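Local coordinates for protein AvrRxo1-ORF1 (Xanthomonas oryzae pv. oryzicola, PDB 4Z8T) that is a type III effector with a polynucleotide kinase domain, forms a complex with AvrRxo1-ORF2, and probably phosphorylates its substrate using a nucleotide bound at a zeta-toxin-like P-loop, at residues I185-E190 against G249-V254; S192-L197 against A308-A313; N223-I228 against E268-I273; K291-R296 against A312-Y317. All blocks are in the same frame, centred on the assembly; numbering follows the deposited sequence.

Contact 1. Residues I185-E190 against G249-V254; sequences IDAPLE and GEKVMV
K251 sends its side chain from the start of strand 251-258 across to the end of strand 179-185, where it meets I185 at roughly a right angle. The touch is made by the methylene next to the ammonium group, K251 CE lying 3.6 Å from I185 CG2. With CG1 beside the backbone nitrogen of I185 (chi1 -61°), CG2 stands opposite that nitrogen and faces the lysine, while the CG1 branch leads away from it. The same K251 CE also lies 3.6 Å from D186 O, so the carbonyl sits beside the aliphatic part of the lysine without being bonded to it. Further on, A187 CB makes a looser approach, 4.3 Å from K251 NZ.

Bends at chi2 (-65°) and chi4 (-75°) fold the lysine chain and deliver its amine to two acceptors beyond the two segments, T76 O and T245 OG1. The T245 hydroxyl also bonds to D186 O, so it links lysine and carbonyl at one remove. The carboxylate of D186 is engaged elsewhere, in salt bridges with R221 and R224. At the base of the lysine, K251 N is held by E250 OE1 at 2.6 Å in a nearly straight bond.

Strand 238-245 lies between the two strands in the sheet, and K251 reaches past its T245 end. I185 packs on T76, K78 and I81, residues in and just after a sequence that fits a Walker A P-loop, which places the contact between the sheet ends and helix 78-85, just ahead of helix 189-198.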
loop_
_atom_site.group_PDB
_atom_site.type_symbol
_atom_site.label_atom_id
_atom_site.label_comp_id
_atom_site.label_asym_id
_atom_site.label_seq_id
_atom_site.Cartn_x
_atom_site.Cartn_y
_atom_site.Cartn_z
ATOM N N ILE A 185 -7.691 10.161 16.455
ATOM C CA ILE A 185 -6.344 9.651 16.687
ATOM C C ILE A 185 -6.158 8.361 15.905
ATOM O O ILE A 185 -6.936 7.416 16.055
ATOM C CB ILE A 185 -6.123 9.364 18.192
ATOM C CG1 ILE A 185 -6.287 10.659 19.019
ATOM C CG2 ILE A 185 -4.716 8.798 18.402
ATOM C CD1 ILE A 185 -7.588 10.751 19.809
ATOM N N ASP A 186 -5.134 8.333 15.056
ATOM C CA ASP A 186 -4.869 7.175 14.203
ATOM C C ASP A 186 -3.498 6.576 14.469
ATOM O O ASP A 186 -2.534 7.305 14.725
ATOM C CB ASP A 186 -4.902 7.576 12.731
ATOM C CG ASP A 186 -4.761 6.388 11.816
ATOM O OD1 ASP A 186 -5.807 5.773 11.502
ATOM O OD2 ASP A 186 -3.620 6.036 11.425
ATOM N N ALA A 187 -3.427 5.249 14.398
ATOM C CA ALA A 187 -2.154 4.542 14.350
ATOM C C ALA A 187 -2.289 3.390 13.371
ATOM O O ALA A 187 -3.393 2.908 13.121
ATOM C CB ALA A 187 -1.786 4.018 15.731
ATOM N N PRO A 188 -1.164 2.931 12.815
ATOM C CA PRO A 188 -1.204 1.755 11.945
ATOM C C PRO A 188 -1.807 0.574 12.691
ATOM O O PRO A 188 -1.685 0.502 13.920
ATOM C CB PRO A 188 0.278 1.486 11.653
ATOM C CG PRO A 188 0.942 2.808 11.812
ATOM C CD PRO A 188 0.175 3.548 12.876
ATOM N N LEU A 189 -2.447 -0.329 11.958
ATOM C CA LEU A 189 -3.109 -1.470 12.577
ATOM C C LEU A 189 -2.162 -2.264 13.454
ATOM O O LEU A 189 -2.531 -2.670 14.548
ATOM C CB LEU A 189 -3.721 -2.367 11.509
ATOM C CG LEU A 189 -4.376 -3.674 11.964
ATOM C CD1 LEU A 189 -5.427 -3.443 13.035
ATOM C CD2 LEU A 189 -5.013 -4.349 10.753
ATOM N N GLU A 190 -0.948 -2.493 12.968
ATOM C CA GLU A 190 0.017 -3.240 13.761
ATOM C C GLU A 190 0.316 -2.563 15.098
ATOM O O GLU A 190 0.569 -3.239 16.113
ATOM C CB GLU A 190 1.300 -3.448 12.951
ATOM C CG GLU A 190 2.026 -4.720 13.268
ATOM C CD GLU A 190 3.025 -5.089 12.185
ATOM O OE1 GLU A 190 3.619 -4.166 11.585
ATOM O OE2 GLU A 190 3.199 -6.302 11.924
ATOM N N GLY A 249 6.841 6.468 15.673
ATOM C CA GLY A 249 5.846 6.237 16.697
ATOM C C GLY A 249 5.308 7.497 17.333
ATOM O O GLY A 249 4.385 7.427 18.141
ATOM N N GLU A 250 5.848 8.657 16.978
ATOM C CA GLU A 250 5.310 9.870 17.590
ATOM C C GLU A 250 4.092 10.395 16.842
ATOM O O GLU A 250 4.000 10.266 15.623
ATOM C CB GLU A 250 6.349 10.972 17.787
ATOM C CG GLU A 250 5.835 12.119 18.704
ATOM C CD GLU A 250 5.175 11.651 20.026
ATOM O OE1 GLU A 250 3.941 11.409 20.064
ATOM O OE2 GLU A 250 5.892 11.551 21.047
ATOM N N LYS A 251 3.165 10.971 17.596
ATOM C CA LYS A 251 1.945 11.529 17.026
ATOM C C LYS A 251 2.214 12.901 16.442
ATOM O O LYS A 251 2.907 13.729 17.050
ATOM C CB LYS A 251 0.869 11.627 18.103
ATOM C CG LYS A 251 0.318 10.271 18.543
ATOM C CD LYS A 251 -0.405 9.599 17.385
ATOM C CE LYS A 251 -1.221 8.415 17.852
ATOM N NZ LYS A 251 -0.360 7.225 18.167
ATOM N N VAL A 252 1.641 13.160 15.269
ATOM C CA VAL A 252 1.807 14.453 14.623
ATOM C C VAL A 252 0.453 14.900 14.106
ATOM O O VAL A 252 -0.400 14.066 13.799
ATOM C CB VAL A 252 2.810 14.392 13.459
ATOM C CG1 VAL A 252 4.207 14.048 13.966
ATOM C CG2 VAL A 252 2.372 13.352 12.465
HETATM N N MSE A 253 0.265 16.208 14.019
HETATM C CA MSE A 253 -0.969 16.758 13.469
HETATM C C MSE A 253 -1.008 16.503 11.976
HETATM O O MSE A 253 -0.019 16.727 11.260
HETATM C CB MSE A 253 -1.030 18.258 13.716
HETATM C CG MSE A 253 -2.237 18.895 13.121
HETATM SE SE MSE A 253 -3.694 18.779 14.385
HETATM C CE MSE A 253 -2.993 19.889 15.873
ATOM N N VAL A 254 -2.160 16.049 11.491
ATOM C CA VAL A 254 -2.275 15.667 10.091
ATOM C C VAL A 254 -3.260 16.571 9.347
ATOM O O VAL A 254 -2.976 17.024 8.242
ATOM C CB VAL A 254 -2.699 14.197 9.971
ATOM C CG1 VAL A 254 -3.029 13.848 8.505
ATOM C CG2 VAL A 254 -1.574 13.300 10.461
#

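Contact 2. Residues S192-L197 against A308-A313; sequences SLVGVL and AKTRAA
V194 and T310 meet methyl to methyl, V194 CG2 lying 3.6 Å from T310 CG2, with the two side chains crossing at about a right angle. In V194 this comes with chi1 of 75°, which puts CG1 in the crowded position between the backbone nitrogen and the carbonyl carbon and leaves CG2 opposite that nitrogen. One turn further along each helix the apolar contact continues between L197 CB and A313 CB, 4.2 Å apart. A313 has no more than its methyl to offer, and here the backbones come close, with L197 CA and A313 CA 5.6 Å apart; the methyl also rests 3.5 Å from L197 O.

Helix 189-198 follows strand 179-185 of the P-loop-type sheet, and the contact packs the late helix 304-315 against it. Helix 322-331 adds L326 and H329 against L197, and on another side of helix 189-198 V196 packs on T74.

Between residues 192-197 and 308-313 the polar link is a water. It donates to L197 O at 2.7 Å and to A313 O at 3.1 Å, joining two main-chain carbonyls. The hydroxyl of T310 is turned back to its own helix: with chi1 at -63°, OG1 lies beside the backbone nitrogen and bonds to R306 O, one turn earlier, with a weak second bond to Q198 OE1 at the end of helix 189-198.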
loop_
_atom_site.group_PDB
_atom_site.type_symbol
_atom_site.label_atom_id
_atom_site.label_comp_id
_atom_site.label_asym_id
_atom_site.label_seq_id
_atom_site.Cartn_x
_atom_site.Cartn_y
_atom_site.Cartn_z
ATOM N N SER A 192 -1.812 -0.876 16.874
ATOM C CA SER A 192 -2.927 -1.209 17.747
ATOM C C SER A 192 -2.826 -2.632 18.247
ATOM O O SER A 192 -3.158 -2.900 19.391
ATOM C CB SER A 192 -4.273 -1.011 17.039
ATOM O OG SER A 192 -4.562 0.378 16.909
ATOM N N LEU A 193 -2.368 -3.547 17.392
ATOM C CA LEU A 193 -2.256 -4.945 17.795
ATOM C C LEU A 193 -1.229 -5.089 18.914
ATOM O O LEU A 193 -1.494 -5.741 19.934
ATOM C CB LEU A 193 -1.888 -5.832 16.594
ATOM C CG LEU A 193 -2.901 -5.853 15.434
ATOM C CD1 LEU A 193 -2.339 -6.624 14.220
ATOM C CD2 LEU A 193 -4.229 -6.463 15.847
ATOM N N VAL A 194 -0.070 -4.459 18.754
ATOM C CA VAL A 194 0.926 -4.585 19.825
ATOM C C VAL A 194 0.496 -3.792 21.057
ATOM O O VAL A 194 0.794 -4.175 22.184
ATOM C CB VAL A 194 2.359 -4.256 19.377
ATOM C CG1 VAL A 194 2.540 -2.791 19.221
ATOM C CG2 VAL A 194 3.369 -4.816 20.388
ATOM N N GLY A 195 -0.250 -2.711 20.843
ATOM C CA GLY A 195 -0.823 -1.964 21.946
ATOM C C GLY A 195 -1.749 -2.816 22.807
ATOM O O GLY A 195 -1.743 -2.720 24.033
ATOM N N VAL A 196 -2.559 -3.645 22.159
ATOM C CA VAL A 196 -3.466 -4.530 22.871
ATOM C C VAL A 196 -2.681 -5.598 23.646
ATOM O O VAL A 196 -2.989 -5.884 24.804
ATOM C CB VAL A 196 -4.473 -5.173 21.919
ATOM C CG1 VAL A 196 -5.243 -6.291 22.631
ATOM C CG2 VAL A 196 -5.455 -4.105 21.433
ATOM N N LEU A 197 -1.668 -6.175 23.009
ATOM C CA LEU A 197 -0.862 -7.203 23.686
ATOM C C LEU A 197 -0.121 -6.660 24.899
ATOM O O LEU A 197 0.175 -7.423 25.823
ATOM C CB LEU A 197 0.129 -7.869 22.716
ATOM C CG LEU A 197 -0.483 -8.721 21.595
ATOM C CD1 LEU A 197 0.610 -9.383 20.765
ATOM C CD2 LEU A 197 -1.444 -9.794 22.136
ATOM N N ALA A 308 11.047 -1.791 25.787
ATOM C CA ALA A 308 11.078 -2.969 26.654
ATOM C C ALA A 308 9.705 -3.601 26.829
ATOM O O ALA A 308 9.561 -4.816 26.783
ATOM C CB ALA A 308 11.662 -2.609 28.013
ATOM N N LYS A 309 8.688 -2.767 27.021
ATOM C CA LYS A 309 7.337 -3.277 27.213
ATOM C C LYS A 309 6.769 -3.882 25.939
ATOM O O LYS A 309 6.057 -4.877 25.988
ATOM C CB LYS A 309 6.424 -2.161 27.745
ATOM C CG LYS A 309 6.799 -1.726 29.151
ATOM C CD LYS A 309 5.970 -0.533 29.622
ATOM C CE LYS A 309 6.218 -0.268 31.103
ATOM N NZ LYS A 309 5.520 0.956 31.596
ATOM N N THR A 310 7.091 -3.284 24.801
ATOM C CA THR A 310 6.637 -3.803 23.515
ATOM C C THR A 310 7.247 -5.176 23.314
ATOM O O THR A 310 6.566 -6.139 22.977
ATOM C CB THR A 310 7.066 -2.872 22.371
ATOM O OG1 THR A 310 6.435 -1.592 22.544
ATOM C CG2 THR A 310 6.691 -3.459 21.022
ATOM N N ARG A 311 8.546 -5.255 23.573
ATOM C CA ARG A 311 9.316 -6.478 23.434
ATOM C C ARG A 311 8.751 -7.598 24.294
ATOM O O ARG A 311 8.496 -8.701 23.817
ATOM C CB ARG A 311 10.755 -6.169 23.857
ATOM C CG ARG A 311 11.713 -7.295 23.777
ATOM C CD ARG A 311 13.120 -6.738 23.662
ATOM N NE ARG A 311 13.699 -6.267 24.924
ATOM C CZ ARG A 311 14.024 -5.000 25.203
ATOM N NH1 ARG A 311 13.814 -4.022 24.326
ATOM N NH2 ARG A 311 14.568 -4.705 26.377
ATOM N N ALA A 312 8.533 -7.304 25.568
ATOM C CA ALA A 312 8.027 -8.311 26.491
ATOM C C ALA A 312 6.637 -8.817 26.126
ATOM O O ALA A 312 6.343 -10.004 26.259
ATOM C CB ALA A 312 8.046 -7.776 27.898
ATOM N N ALA A 313 5.774 -7.912 25.672
ATOM C CA ALA A 313 4.424 -8.308 25.286
ATOM C C ALA A 313 4.437 -9.251 24.083
ATOM O O ALA A 313 3.667 -10.206 24.033
ATOM C CB ALA A 313 3.587 -7.088 24.997
HETATM O O HOH W 1 1.388 -9.806 26.034
#

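Contact 3. Residues N223-I228 against E268-I273; sequences NRMYVI and ELYEKI
Y270, R224 and I273 bury the most surface where long side chains bridge helices 224-233 and 267-272, both on one face of the mixed sheet of the P-loop fold, over strands 238-245 and 251-258. The Y270 ring reaches across from the shorter helix, its CG opposite the backbone nitrogen (chi1 -166°). I228 comes to it from the opposite direction and touches at the ring edge, in plane, with I228 CD1 3.6 Å from Y270 CE1. M225, a selenomethionine in this crystal, crosses the ring at a slant, M225 CE being 4.0 Å from Y270 CZ.

R224 makes the polar link. Its extended chain turns at chi3, and NH1 donates to I273 O at 2.9 Å. The acceptor lies in the guanidinium plane, and the nitrogen in that of the carbonyl. As I273 is where the backbone leaves helical geometry, this bond grips the end of helix 267-272. R224 NE is in turn paired with D184, so the guanidinium is held from more than one direction, while I273 packs on L242. Y270 reaches beyond its own chain: its OH hydrogen-bonds ND1 of H13 of AvrRxo1-ORF2.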
loop_
_atom_site.group_PDB
_atom_site.type_symbol
_atom_site.label_atom_id
_atom_site.label_comp_id
_atom_site.label_asym_id
_atom_site.label_seq_id
_atom_site.Cartn_x
_atom_site.Cartn_y
_atom_site.Cartn_z
ATOM N N ASN A 223 -14.399 6.009 7.309
ATOM C CA ASN A 223 -15.377 7.046 7.607
ATOM C C ASN A 223 -14.785 8.346 8.116
ATOM O O ASN A 223 -15.514 9.259 8.480
ATOM C CB ASN A 223 -16.407 6.517 8.598
ATOM C CG ASN A 223 -17.268 5.448 7.991
ATOM O OD1 ASN A 223 -18.029 5.721 7.060
ATOM N ND2 ASN A 223 -17.162 4.226 8.500
ATOM N N ARG A 224 -13.459 8.440 8.120
ATOM C CA ARG A 224 -12.777 9.615 8.646
ATOM C C ARG A 224 -13.108 10.910 7.903
ATOM O O ARG A 224 -13.351 11.946 8.528
ATOM C CB ARG A 224 -11.264 9.353 8.620
ATOM C CG ARG A 224 -10.399 10.495 9.118
ATOM C CD ARG A 224 -9.081 9.928 9.588
ATOM N NE ARG A 224 -9.176 9.413 10.956
ATOM C CZ ARG A 224 -8.524 8.345 11.418
ATOM N NH1 ARG A 224 -7.750 7.638 10.613
ATOM N NH2 ARG A 224 -8.655 7.996 12.700
HETATM N N MSE A 225 -13.124 10.862 6.575
HETATM C CA MSE A 225 -13.336 12.091 5.822
HETATM C C MSE A 225 -14.776 12.591 5.954
HETATM O O MSE A 225 -15.027 13.798 5.854
HETATM C CB MSE A 225 -12.895 11.935 4.369
HETATM C CG MSE A 225 -11.393 11.764 4.277
HETATM SE SE MSE A 225 -10.760 11.656 2.438
HETATM C CE MSE A 225 -10.459 13.524 2.163
ATOM N N TYR A 226 -15.708 11.677 6.210
ATOM C CA TYR A 226 -17.086 12.081 6.495
ATOM C C TYR A 226 -17.139 12.937 7.751
ATOM O O TYR A 226 -17.856 13.946 7.809
ATOM C CB TYR A 226 -17.999 10.862 6.663
ATOM C CG TYR A 226 -19.403 11.231 7.081
ATOM C CD1 TYR A 226 -19.746 11.358 8.426
ATOM C CD2 TYR A 226 -20.384 11.471 6.131
ATOM C CE1 TYR A 226 -21.033 11.712 8.811
ATOM C CE2 TYR A 226 -21.670 11.816 6.512
ATOM C CZ TYR A 226 -21.987 11.936 7.844
ATOM O OH TYR A 226 -23.272 12.285 8.211
ATOM N N VAL A 227 -16.384 12.538 8.773
ATOM C CA VAL A 227 -16.338 13.332 9.990
ATOM C C VAL A 227 -15.760 14.720 9.713
ATOM O O VAL A 227 -16.302 15.721 10.154
ATOM C CB VAL A 227 -15.512 12.616 11.092
ATOM C CG1 VAL A 227 -15.485 13.462 12.364
ATOM C CG2 VAL A 227 -16.105 11.250 11.366
ATOM N N ILE A 228 -14.660 14.773 8.966
ATOM C CA ILE A 228 -14.014 16.029 8.666
ATOM C C ILE A 228 -14.978 16.938 7.904
ATOM O O ILE A 228 -15.054 18.133 8.189
ATOM C CB ILE A 228 -12.742 15.782 7.862
ATOM C CG1 ILE A 228 -11.780 14.989 8.750
ATOM C CG2 ILE A 228 -12.131 17.097 7.395
ATOM C CD1 ILE A 228 -10.476 14.596 8.082
ATOM N N GLU A 268 1.005 13.743 3.218
ATOM C CA GLU A 268 1.369 12.345 3.017
ATOM C C GLU A 268 0.596 11.442 3.954
ATOM O O GLU A 268 0.005 10.446 3.544
ATOM C CB GLU A 268 2.862 12.150 3.293
ATOM C CG GLU A 268 3.333 10.715 3.144
ATOM C CD GLU A 268 4.840 10.580 3.216
ATOM O OE1 GLU A 268 5.502 11.484 3.773
ATOM O OE2 GLU A 268 5.360 9.566 2.698
ATOM N N LEU A 269 0.621 11.777 5.238
ATOM C CA LEU A 269 -0.132 10.994 6.194
ATOM C C LEU A 269 -1.635 11.071 5.940
ATOM O O LEU A 269 -2.333 10.086 6.146
ATOM C CB LEU A 269 0.196 11.392 7.637
ATOM C CG LEU A 269 1.381 10.693 8.292
ATOM C CD1 LEU A 269 1.570 11.262 9.696
ATOM C CD2 LEU A 269 1.145 9.184 8.332
ATOM N N TYR A 270 -2.134 12.227 5.508
ATOM C CA TYR A 270 -3.575 12.380 5.286
ATOM C C TYR A 270 -4.054 11.420 4.209
ATOM O O TYR A 270 -5.100 10.779 4.351
ATOM C CB TYR A 270 -3.888 13.823 4.888
ATOM C CG TYR A 270 -5.349 14.220 4.939
ATOM C CD1 TYR A 270 -6.164 13.863 6.002
ATOM C CD2 TYR A 270 -5.902 14.998 3.935
ATOM C CE1 TYR A 270 -7.509 14.260 6.057
ATOM C CE2 TYR A 270 -7.249 15.398 3.983
ATOM C CZ TYR A 270 -8.044 15.022 5.033
ATOM O OH TYR A 270 -9.360 15.429 5.070
ATOM N N GLU A 271 -3.282 11.318 3.133
ATOM C CA GLU A 271 -3.583 10.354 2.077
ATOM C C GLU A 271 -3.599 8.927 2.643
ATOM O O GLU A 271 -4.484 8.128 2.333
ATOM C CB GLU A 271 -2.580 10.494 0.917
ATOM C CG GLU A 271 -2.881 9.574 -0.271
ATOM C CD GLU A 271 -1.949 9.793 -1.451
ATOM O OE1 GLU A 271 -1.018 10.620 -1.337
ATOM O OE2 GLU A 271 -2.139 9.124 -2.500
ATOM N N LYS A 272 -2.637 8.629 3.473
ATOM C CA LYS A 272 -2.580 7.314 4.017
ATOM C C LYS A 272 -3.678 6.911 5.011
ATOM O O LYS A 272 -4.230 5.859 4.941
ATOM C CB LYS A 272 -1.168 7.081 4.580
ATOM C CG LYS A 272 -0.903 5.766 5.138
ATOM C CD LYS A 272 0.392 5.741 5.932
ATOM C CE LYS A 272 1.577 5.531 5.019
ATOM N NZ LYS A 272 1.215 4.699 3.836
ATOM N N ILE A 273 -3.967 7.803 5.925
ATOM C CA ILE A 273 -4.791 7.420 7.075
ATOM C C ILE A 273 -6.287 7.666 6.859
ATOM O O ILE A 273 -7.091 7.591 7.794
ATOM C CB ILE A 273 -4.261 8.026 8.410
ATOM C CG1 ILE A 273 -4.532 9.526 8.489
ATOM C CG2 ILE A 273 -2.753 7.689 8.587
ATOM C CD1 ILE A 273 -4.057 10.170 9.809
#

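Contact 4. Residues K291-R296 against A312-Y317; sequences KELIDR and AALEKY
I294 holds its CG1 branch opposite its own carbonyl carbon (chi1 -60°) and runs on extended to CD1, a shape that pushes the branch between L314 and E315. The side chains of I294 and L314 slide past each other in opposite directions, I294 CG1 meeting L314 CB at 3.7 Å. A bend in E315 at chi2 (-77°) brings its carboxylate back across the tip of I294, so that I294 CD1 lies 3.6 Å from E315 CD. E315 itself is exposed, and its carboxylate lies obliquely against the buried isoleucine's terminal methyl. L293 adds a looser touch, L293 CD2 standing 4.4 Å from L314 CD1.

V194 and L197 of helix 189-198 and W322 of helix 322-331 also pack on L314, and W322 reaches L293 as well. With a short link between them and their segments running in roughly opposite directions, the consecutive helices 291-298 and 304-315 form an alpha-helical hairpin, here built into the C-terminal helical cluster.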
loop_
_atom_site.group_PDB
_atom_site.type_symbol
_atom_site.label_atom_id
_atom_site.label_comp_id
_atom_site.label_asym_id
_atom_site.label_seq_id
_atom_site.Cartn_x
_atom_site.Cartn_y
_atom_site.Cartn_z
ATOM N N LYS A 291 11.135 -13.488 15.603
ATOM C CA LYS A 291 12.232 -12.607 16.003
ATOM C C LYS A 291 12.309 -11.388 15.090
ATOM O O LYS A 291 12.522 -10.264 15.549
ATOM C CB LYS A 291 13.573 -13.352 15.977
ATOM C CG LYS A 291 14.764 -12.495 16.407
ATOM C CD LYS A 291 16.087 -13.122 15.980
ATOM C CE LYS A 291 17.288 -12.366 16.545
ATOM N NZ LYS A 291 17.381 -10.959 16.080
ATOM N N GLU A 292 12.124 -11.616 13.795
ATOM C CA GLU A 292 12.225 -10.538 12.822
ATOM C C GLU A 292 11.178 -9.462 13.077
ATOM O O GLU A 292 11.507 -8.276 13.130
ATOM C CB GLU A 292 12.099 -11.086 11.401
ATOM C CG GLU A 292 11.946 -10.021 10.319
ATOM C CD GLU A 292 12.851 -8.817 10.526
ATOM O OE1 GLU A 292 14.055 -8.993 10.833
ATOM O OE2 GLU A 292 12.342 -7.684 10.383
ATOM N N LEU A 293 9.930 -9.886 13.243
ATOM C CA LEU A 293 8.827 -8.955 13.501
ATOM C C LEU A 293 9.098 -8.131 14.757
ATOM O O LEU A 293 8.925 -6.910 14.753
ATOM C CB LEU A 293 7.494 -9.711 13.612
ATOM C CG LEU A 293 6.200 -8.913 13.853
ATOM C CD1 LEU A 293 5.011 -9.594 13.188
ATOM C CD2 LEU A 293 5.900 -8.730 15.337
ATOM N N ILE A 294 9.521 -8.791 15.833
ATOM C CA ILE A 294 9.820 -8.076 17.068
ATOM C C ILE A 294 10.959 -7.081 16.843
ATOM O O ILE A 294 10.861 -5.928 17.243
ATOM C CB ILE A 294 10.133 -9.045 18.229
ATOM C CG1 ILE A 294 8.921 -9.956 18.474
ATOM C CG2 ILE A 294 10.472 -8.278 19.479
ATOM C CD1 ILE A 294 9.175 -11.083 19.467
ATOM N N ASP A 295 12.020 -7.520 16.170
ATOM C CA ASP A 295 13.110 -6.616 15.816
ATOM C C ASP A 295 12.638 -5.482 14.911
ATOM O O ASP A 295 13.090 -4.352 15.054
ATOM C CB ASP A 295 14.240 -7.375 15.115
ATOM C CG ASP A 295 14.970 -8.322 16.041
ATOM O OD1 ASP A 295 14.761 -8.237 17.276
ATOM O OD2 ASP A 295 15.759 -9.149 15.527
ATOM N N ARG A 296 11.746 -5.791 13.973
ATOM C CA ARG A 296 11.236 -4.778 13.049
ATOM C C ARG A 296 10.489 -3.681 13.798
ATOM O O ARG A 296 10.697 -2.498 13.534
ATOM C CB ARG A 296 10.326 -5.396 11.986
ATOM C CG ARG A 296 9.661 -4.358 11.080
ATOM C CD ARG A 296 8.958 -4.987 9.893
ATOM N NE ARG A 296 7.956 -5.980 10.280
ATOM C CZ ARG A 296 6.699 -5.692 10.613
ATOM N NH1 ARG A 296 6.281 -4.433 10.629
ATOM N NH2 ARG A 296 5.857 -6.667 10.939
ATOM N N ALA A 312 8.533 -7.304 25.568
ATOM C CA ALA A 312 8.027 -8.311 26.491
ATOM C C ALA A 312 6.637 -8.817 26.126
ATOM O O ALA A 312 6.343 -10.004 26.259
ATOM C CB ALA A 312 8.046 -7.776 27.898
ATOM N N ALA A 313 5.774 -7.912 25.672
ATOM C CA ALA A 313 4.424 -8.308 25.286
ATOM C C ALA A 313 4.437 -9.251 24.083
ATOM O O ALA A 313 3.667 -10.206 24.033
ATOM C CB ALA A 313 3.587 -7.088 24.997
ATOM N N LEU A 314 5.295 -8.961 23.107
ATOM C CA LEU A 314 5.384 -9.760 21.892
ATOM C C LEU A 314 6.025 -11.116 22.158
ATOM O O LEU A 314 5.576 -12.124 21.627
ATOM C CB LEU A 314 6.171 -9.020 20.812
ATOM C CG LEU A 314 5.491 -7.786 20.212
ATOM C CD1 LEU A 314 6.440 -6.989 19.331
ATOM C CD2 LEU A 314 4.289 -8.233 19.406
ATOM N N GLU A 315 7.071 -11.134 22.978
ATOM C CA GLU A 315 7.798 -12.382 23.232
ATOM C C GLU A 315 6.900 -13.432 23.881
ATOM O O GLU A 315 7.060 -14.633 23.631
ATOM C CB GLU A 315 9.050 -12.133 24.087
ATOM C CG GLU A 315 10.143 -11.302 23.414
ATOM C CD GLU A 315 10.966 -12.085 22.398
ATOM O OE1 GLU A 315 10.708 -13.296 22.214
ATOM O OE2 GLU A 315 11.882 -11.487 21.786
ATOM N N LYS A 316 5.937 -12.975 24.679
ATOM C CA LYS A 316 4.982 -13.868 25.328
ATOM C C LYS A 316 4.183 -14.679 24.310
ATOM O O LYS A 316 3.725 -15.784 24.607
ATOM C CB LYS A 316 4.060 -13.078 26.266
ATOM C CG LYS A 316 4.820 -12.416 27.410
ATOM C CD LYS A 316 3.946 -11.628 28.387
ATOM C CE LYS A 316 4.821 -10.981 29.476
ATOM N NZ LYS A 316 4.075 -10.043 30.378
ATOM N N TYR A 317 4.048 -14.133 23.100
ATOM C CA TYR A 317 3.292 -14.778 22.041
ATOM C C TYR A 317 4.156 -15.102 20.824
ATOM O O TYR A 317 3.655 -15.240 19.711
ATOM C CB TYR A 317 2.077 -13.910 21.668
ATOM C CG TYR A 317 1.153 -13.727 22.848
ATOM C CD1 TYR A 317 0.253 -14.725 23.201
ATOM C CD2 TYR A 317 1.214 -12.586 23.639
ATOM C CE1 TYR A 317 -0.578 -14.582 24.286
ATOM C CE2 TYR A 317 0.379 -12.436 24.735
ATOM C CZ TYR A 317 -0.515 -13.440 25.047
ATOM O OH TYR A 317 -1.342 -13.309 26.137
#

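In the fold
From the N terminus, contact 1 opens at the end of strand 179-185 and closes on strand 251-258. Contact 2 opens next, on helix 189-198, and closes only near the C terminus on helix 304-315, so the two loops cross. Contact 3 opens on helix 224-233, crosses contact 1 and is nested within the loop of contact 2, about 26 Å from it between centres. Contact 4 closes the short final loop, sharing A312 and A313 with contact 2. Contact 1 joins two strands of the sheet at their ends, and contact 3 bridges helices lying over its face. Contact 2 packs helix 304-315 on helix 189-198, and contact 4 pairs it with helix 291-298; E190 and R296 link contact 4 back to contact 1.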